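Local coordinates for protein FACT complex subunit SPT16 (Ashbya gossypii, PDB 6A8M) that probably acts, as part of the FACT histone chaperone, to reorganise nucleosomes during transcription, replication and DNA repair, and is represented here by its N-terminal peptidase-like region, at residues A[184-195]-A[291-302]. Sequence-based numbering, arbitrary orientation.
Sequences YLQVSSRGSDKF and CGIRYKNYCSNI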
loop_
_atom_site.group_PDB
_atom_site.type_symbol
_atom_site.label_atom_id
_atom_site.label_comp_id
_atom_site.label_asym_id
_atom_site.label_seq_id
_atom_site.Cartn_x
_atom_site.Cartn_y
_atom_site.Cartn_z
ATOM N N TYR A 184 2.066 -4.615 -12.371
ATOM C CA TYR A 184 1.756 -3.247 -11.955
ATOM C C TYR A 184 2.723 -2.765 -10.883
ATOM O O TYR A 184 3.097 -1.585 -10.863
ATOM C CB TYR A 184 0.317 -3.140 -11.460
ATOM C CG TYR A 184 -0.718 -3.472 -12.516
ATOM C CD1 TYR A 184 -0.513 -3.155 -13.867
ATOM C CD2 TYR A 184 -1.912 -4.082 -12.151
ATOM C CE1 TYR A 184 -1.469 -3.474 -14.820
ATOM C CE2 TYR A 184 -2.886 -4.381 -13.092
ATOM C CZ TYR A 184 -2.658 -4.078 -14.423
ATOM O OH TYR A 184 -3.626 -4.398 -15.351
ATOM N N LEU A 185 3.118 -3.655 -9.960
ATOM C CA LEU A 185 4.096 -3.279 -8.943
ATOM C C LEU A 185 5.456 -2.957 -9.559
ATOM O O LEU A 185 6.171 -2.078 -9.054
ATOM C CB LEU A 185 4.245 -4.401 -7.900
ATOM C CG LEU A 185 3.038 -4.507 -6.977
ATOM C CD1 LEU A 185 3.037 -5.894 -6.328
ATOM C CD2 LEU A 185 3.091 -3.466 -5.898
ATOM N N GLN A 186 5.842 -3.646 -10.638
ATOM C CA GLN A 186 7.106 -3.287 -11.280
ATOM C C GLN A 186 6.999 -1.942 -11.993
ATOM O O GLN A 186 7.947 -1.148 -11.980
ATOM C CB GLN A 186 7.559 -4.392 -12.246
ATOM C CG GLN A 186 8.872 -4.055 -12.965
ATOM C CD GLN A 186 10.085 -3.995 -12.043
ATOM O OE1 GLN A 186 10.815 -4.989 -11.893
ATOM N NE2 GLN A 186 10.344 -2.806 -11.465
ATOM N N VAL A 187 5.859 -1.667 -12.634
ATOM C CA VAL A 187 5.677 -0.365 -13.270
ATOM C C VAL A 187 5.757 0.725 -12.217
ATOM O O VAL A 187 6.498 1.703 -12.362
ATOM C CB VAL A 187 4.336 -0.301 -14.023
ATOM C CG1 VAL A 187 4.094 1.110 -14.559
ATOM C CG2 VAL A 187 4.310 -1.295 -15.197
ATOM N N SER A 188 4.997 0.552 -11.136
ATOM C CA SER A 188 4.996 1.519 -10.043
ATOM C C SER A 188 6.404 1.756 -9.515
ATOM O O SER A 188 6.818 2.906 -9.293
ATOM C CB SER A 188 4.100 1.006 -8.922
ATOM O OG SER A 188 4.125 1.914 -7.839
ATOM N N SER A 189 7.144 0.668 -9.272
ATOM C CA SER A 189 8.489 0.775 -8.718
ATOM C C SER A 189 9.420 1.521 -9.663
ATOM O O SER A 189 10.248 2.334 -9.220
ATOM C CB SER A 189 9.063 -0.615 -8.411
ATOM O OG SER A 189 8.347 -1.242 -7.342
ATOM N N ARG A 190 9.306 1.268 -10.972
ATOM C CA ARG A 190 10.141 2.020 -11.899
ATOM C C ARG A 190 9.746 3.490 -11.887
ATOM O O ARG A 190 10.607 4.366 -11.966
ATOM C CB ARG A 190 10.053 1.448 -13.310
ATOM C CG ARG A 190 11.033 2.130 -14.297
ATOM C CD ARG A 190 12.456 1.731 -14.003
ATOM N NE ARG A 190 12.662 0.309 -14.283
ATOM C CZ ARG A 190 12.824 -0.208 -15.503
ATOM N NH1 ARG A 190 12.819 0.572 -16.579
ATOM N NH2 ARG A 190 12.998 -1.516 -15.653
ATOM N N GLY A 191 8.452 3.776 -11.720
ATOM C CA GLY A 191 8.044 5.155 -11.490
ATOM C C GLY A 191 8.702 5.758 -10.260
ATOM O O GLY A 191 9.215 6.876 -10.303
ATOM N N SER A 192 8.711 5.018 -9.144
ATOM C CA SER A 192 9.381 5.528 -7.947
ATOM C C SER A 192 10.849 5.830 -8.226
ATOM O O SER A 192 11.375 6.850 -7.764
ATOM C CB SER A 192 9.248 4.529 -6.802
ATOM O OG SER A 192 7.915 4.508 -6.331
ATOM N N ASP A 193 11.535 4.928 -8.937
ATOM C CA ASP A 193 12.910 5.167 -9.370
ATOM C C ASP A 193 13.050 6.502 -10.096
ATOM O O ASP A 193 13.986 7.263 -9.835
ATOM C CB ASP A 193 13.378 4.058 -10.318
ATOM C CG ASP A 193 13.786 2.772 -9.620
ATOM O OD1 ASP A 193 13.944 2.750 -8.381
ATOM O OD2 ASP A 193 13.960 1.781 -10.363
ATOM N N LYS A 194 12.149 6.783 -11.047
ATOM C CA LYS A 194 12.285 7.996 -11.853
ATOM C C LYS A 194 12.164 9.243 -10.995
ATOM O O LYS A 194 12.882 10.224 -11.211
ATOM C CB LYS A 194 11.221 8.048 -12.943
ATOM C CG LYS A 194 11.359 6.981 -13.993
ATOM C CD LYS A 194 12.693 7.099 -14.675
ATOM C CE LYS A 194 12.626 6.490 -16.032
ATOM N NZ LYS A 194 13.892 6.771 -16.763
ATOM N N PHE A 195 11.221 9.238 -10.062
ATOM C CA PHE A 195 11.028 10.393 -9.195
ATOM C C PHE A 195 12.135 10.519 -8.157
ATOM O O PHE A 195 12.512 11.646 -7.803
ATOM C CB PHE A 195 9.631 10.332 -8.568
ATOM C CG PHE A 195 8.562 10.721 -9.545
ATOM C CD1 PHE A 195 8.352 12.060 -9.835
ATOM C CD2 PHE A 195 7.847 9.767 -10.238
ATOM C CE1 PHE A 195 7.414 12.448 -10.791
ATOM C CE2 PHE A 195 6.910 10.143 -11.186
ATOM C CZ PHE A 195 6.691 11.480 -11.460
ATOM N N CYS A 291 10.162 8.434 -1.634
ATOM C CA CYS A 291 8.983 8.680 -2.430
ATOM C C CYS A 291 8.398 7.343 -2.832
ATOM O O CYS A 291 9.077 6.312 -2.829
ATOM C CB CYS A 291 9.275 9.577 -3.634
ATOM S SG CYS A 291 10.330 8.868 -4.849
ATOM N N GLY A 292 7.110 7.371 -3.113
ATOM C CA GLY A 292 6.390 6.149 -3.409
ATOM C C GLY A 292 5.280 6.434 -4.384
ATOM O O GLY A 292 4.547 7.404 -4.209
ATOM N N ILE A 293 5.127 5.569 -5.378
ATOM C CA ILE A 293 4.238 5.777 -6.512
ATOM C C ILE A 293 3.162 4.701 -6.463
ATOM O O ILE A 293 3.356 3.636 -5.874
ATOM C CB ILE A 293 5.048 5.714 -7.822
ATOM C CG1 ILE A 293 5.866 7.003 -7.984
ATOM C CG2 ILE A 293 4.187 5.433 -9.057
ATOM C CD1 ILE A 293 5.027 8.193 -8.408
ATOM N N ARG A 294 2.004 4.999 -7.055
ATOM C CA ARG A 294 0.994 3.990 -7.331
ATOM C C ARG A 294 0.810 3.894 -8.837
ATOM O O ARG A 294 0.746 4.915 -9.532
ATOM C CB ARG A 294 -0.377 4.307 -6.676
ATOM C CG ARG A 294 -0.372 4.463 -5.154
ATOM C CD ARG A 294 -1.821 4.439 -4.594
ATOM N NE ARG A 294 -2.703 5.352 -5.320
ATOM C CZ ARG A 294 -3.124 6.536 -4.874
ATOM N NH1 ARG A 294 -2.768 6.980 -3.674
ATOM N NH2 ARG A 294 -3.925 7.276 -5.634
ATOM N N TYR A 295 0.750 2.673 -9.350
ATOM C CA TYR A 295 0.316 2.462 -10.725
ATOM C C TYR A 295 -0.842 1.489 -10.726
ATOM O O TYR A 295 -0.704 0.356 -10.247
ATOM C CB TYR A 295 1.429 1.933 -11.619
ATOM C CG TYR A 295 0.936 1.832 -13.018
ATOM C CD1 TYR A 295 0.627 2.979 -13.744
ATOM C CD2 TYR A 295 0.747 0.609 -13.621
ATOM C CE1 TYR A 295 0.149 2.886 -15.045
ATOM C CE2 TYR A 295 0.282 0.507 -14.921
ATOM C CZ TYR A 295 -0.026 1.651 -15.623
ATOM O OH TYR A 295 -0.489 1.562 -16.923
ATOM N N LYS A 296 -1.962 1.915 -11.303
ATOM C CA LYS A 296 -3.223 1.165 -11.228
ATOM C C LYS A 296 -3.462 0.656 -9.810
ATOM O O LYS A 296 -3.857 -0.496 -9.594
ATOM C CB LYS A 296 -3.244 0.028 -12.237
ATOM C CG LYS A 296 -3.306 0.553 -13.663
ATOM C CD LYS A 296 -3.463 -0.578 -14.689
ATOM C CE LYS A 296 -4.912 -1.020 -14.832
ATOM N NZ LYS A 296 -5.134 -1.709 -16.156
ATOM N N ASN A 297 -3.218 1.543 -8.848
ATOM C CA ASN A 297 -3.464 1.432 -7.407
ATOM C C ASN A 297 -2.415 0.583 -6.687
ATOM O O ASN A 297 -2.504 0.467 -5.453
ATOM C CB ASN A 297 -4.866 0.895 -7.076
ATOM C CG ASN A 297 -5.978 1.702 -7.761
ATOM O OD1 ASN A 297 -6.813 1.157 -8.487
ATOM N ND2 ASN A 297 -5.961 3.000 -7.551
ATOM N N TYR A 298 -1.412 0.030 -7.380
ATOM C CA TYR A 298 -0.384 -0.786 -6.727
ATOM C C TYR A 298 0.774 0.098 -6.266
ATOM O O TYR A 298 1.421 0.747 -7.086
ATOM C CB TYR A 298 0.072 -1.917 -7.671
ATOM C CG TYR A 298 -1.023 -2.936 -7.702
ATOM C CD1 TYR A 298 -2.073 -2.831 -8.630
ATOM C CD2 TYR A 298 -1.071 -3.951 -6.767
ATOM C CE1 TYR A 298 -3.135 -3.733 -8.586
ATOM C CE2 TYR A 298 -2.112 -4.882 -6.760
ATOM C CZ TYR A 298 -3.137 -4.744 -7.651
ATOM O OH TYR A 298 -4.183 -5.630 -7.574
ATOM N N CYS A 299 1.029 0.105 -4.948
ATOM C CA CYS A 299 2.035 0.953 -4.316
ATOM C C CYS A 299 3.441 0.373 -4.396
ATOM O O CYS A 299 3.647 -0.842 -4.296
ATOM C CB CYS A 299 1.714 1.162 -2.843
ATOM S SG CYS A 299 0.127 1.959 -2.552
ATOM N N SER A 300 4.415 1.278 -4.502
ATOM C CA SER A 300 5.837 0.990 -4.348
ATOM C C SER A 300 6.444 2.077 -3.466
ATOM O O SER A 300 5.811 3.099 -3.157
ATOM C CB SER A 300 6.569 0.912 -5.699
ATOM O OG SER A 300 6.448 2.144 -6.400
ATOM N N ASN A 301 7.682 1.843 -3.041
ATOM C CA ASN A 301 8.346 2.738 -2.099
ATOM C C ASN A 301 9.840 2.668 -2.355
ATOM O O ASN A 301 10.363 1.594 -2.663
ATOM C CB ASN A 301 8.060 2.352 -0.634
ATOM C CG ASN A 301 8.541 3.403 0.325
ATOM O OD1 ASN A 301 8.200 4.568 0.154
ATOM N ND2 ASN A 301 9.377 3.014 1.307
ATOM N N ILE A 302 10.517 3.813 -2.230
ATOM C CA ILE A 302 11.978 3.865 -2.291
ATOM C C ILE A 302 12.433 4.956 -1.335
ATOM O O ILE A 302 11.828 6.028 -1.279
ATOM C CB ILE A 302 12.507 4.129 -3.717
ATOM C CG1 ILE A 302 14.047 4.007 -3.749
ATOM C CG2 ILE A 302 12.004 5.484 -4.296
ATOM C CD1 ILE A 302 14.650 4.044 -5.179
#
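Three serine hydroxyls form a buried polar chain between helix 184-195 and the beta hairpin of 291-302. Ser-300 OG stands in the middle, 2.7 Å from Ser-188 OG and 2.8 Å from Ser-192 OG and hydrogen-bonded to both; its chi1 of 60° sets it between its own backbone N and carbonyl carbon, pointing at the helix. Tyr-298 O, 3.0 Å from Ser-188 OG, is a possible acceptor for that hydroxyl, but its one proton has another acceptor within reach, so the choice is not settled. Ser-192 OG in addition takes a weak, bent bond from Ile-293 N (3.1 Å, 123° at the hydrogen). Next to this chain, Ser-189 OG turns back to Leu-185 O, which also receives Ser-189 N from the opposite face of its plane. Cys-299 O, in contrast, is buried against Leu-185 CD2 and finds no polar partner.

Toward the turn the contact becomes aromatic. Tyr-184 meets Tyr-295 and Tyr-298 obliquely, while Lys-296, its chain bent at chi3, lays CD over one face of the Tyr-184 ring and brings NZ to donate to Tyr-184 OH at 3.2 Å. Glu-247 completes this polar end, accepting from Tyr-184 OH and forming a salt bridge with Lys-296 NZ. Val-187 CG1 sits over the Tyr-295 ring, 3.7 Å from its centroid, on the face opposite Lys-296 CG. A leucine in place of Tyr-184 would probably leave Lys-296 and Glu-247 without their shared hydroxyl and open a gap beside the tyrosines of the hairpin.

At the other end, Phe-195 packs on Ile-293 CD1. Helix 184-195 thus packs on the hairpin of strands 285-295 and 298-308, closed by a type I' turn from Tyr-295 to Tyr-298, its axis at 146° to strand 293-295, a helix-on-sheet packing within the M24 peptidase-like (pita-bread) fold of Spt16.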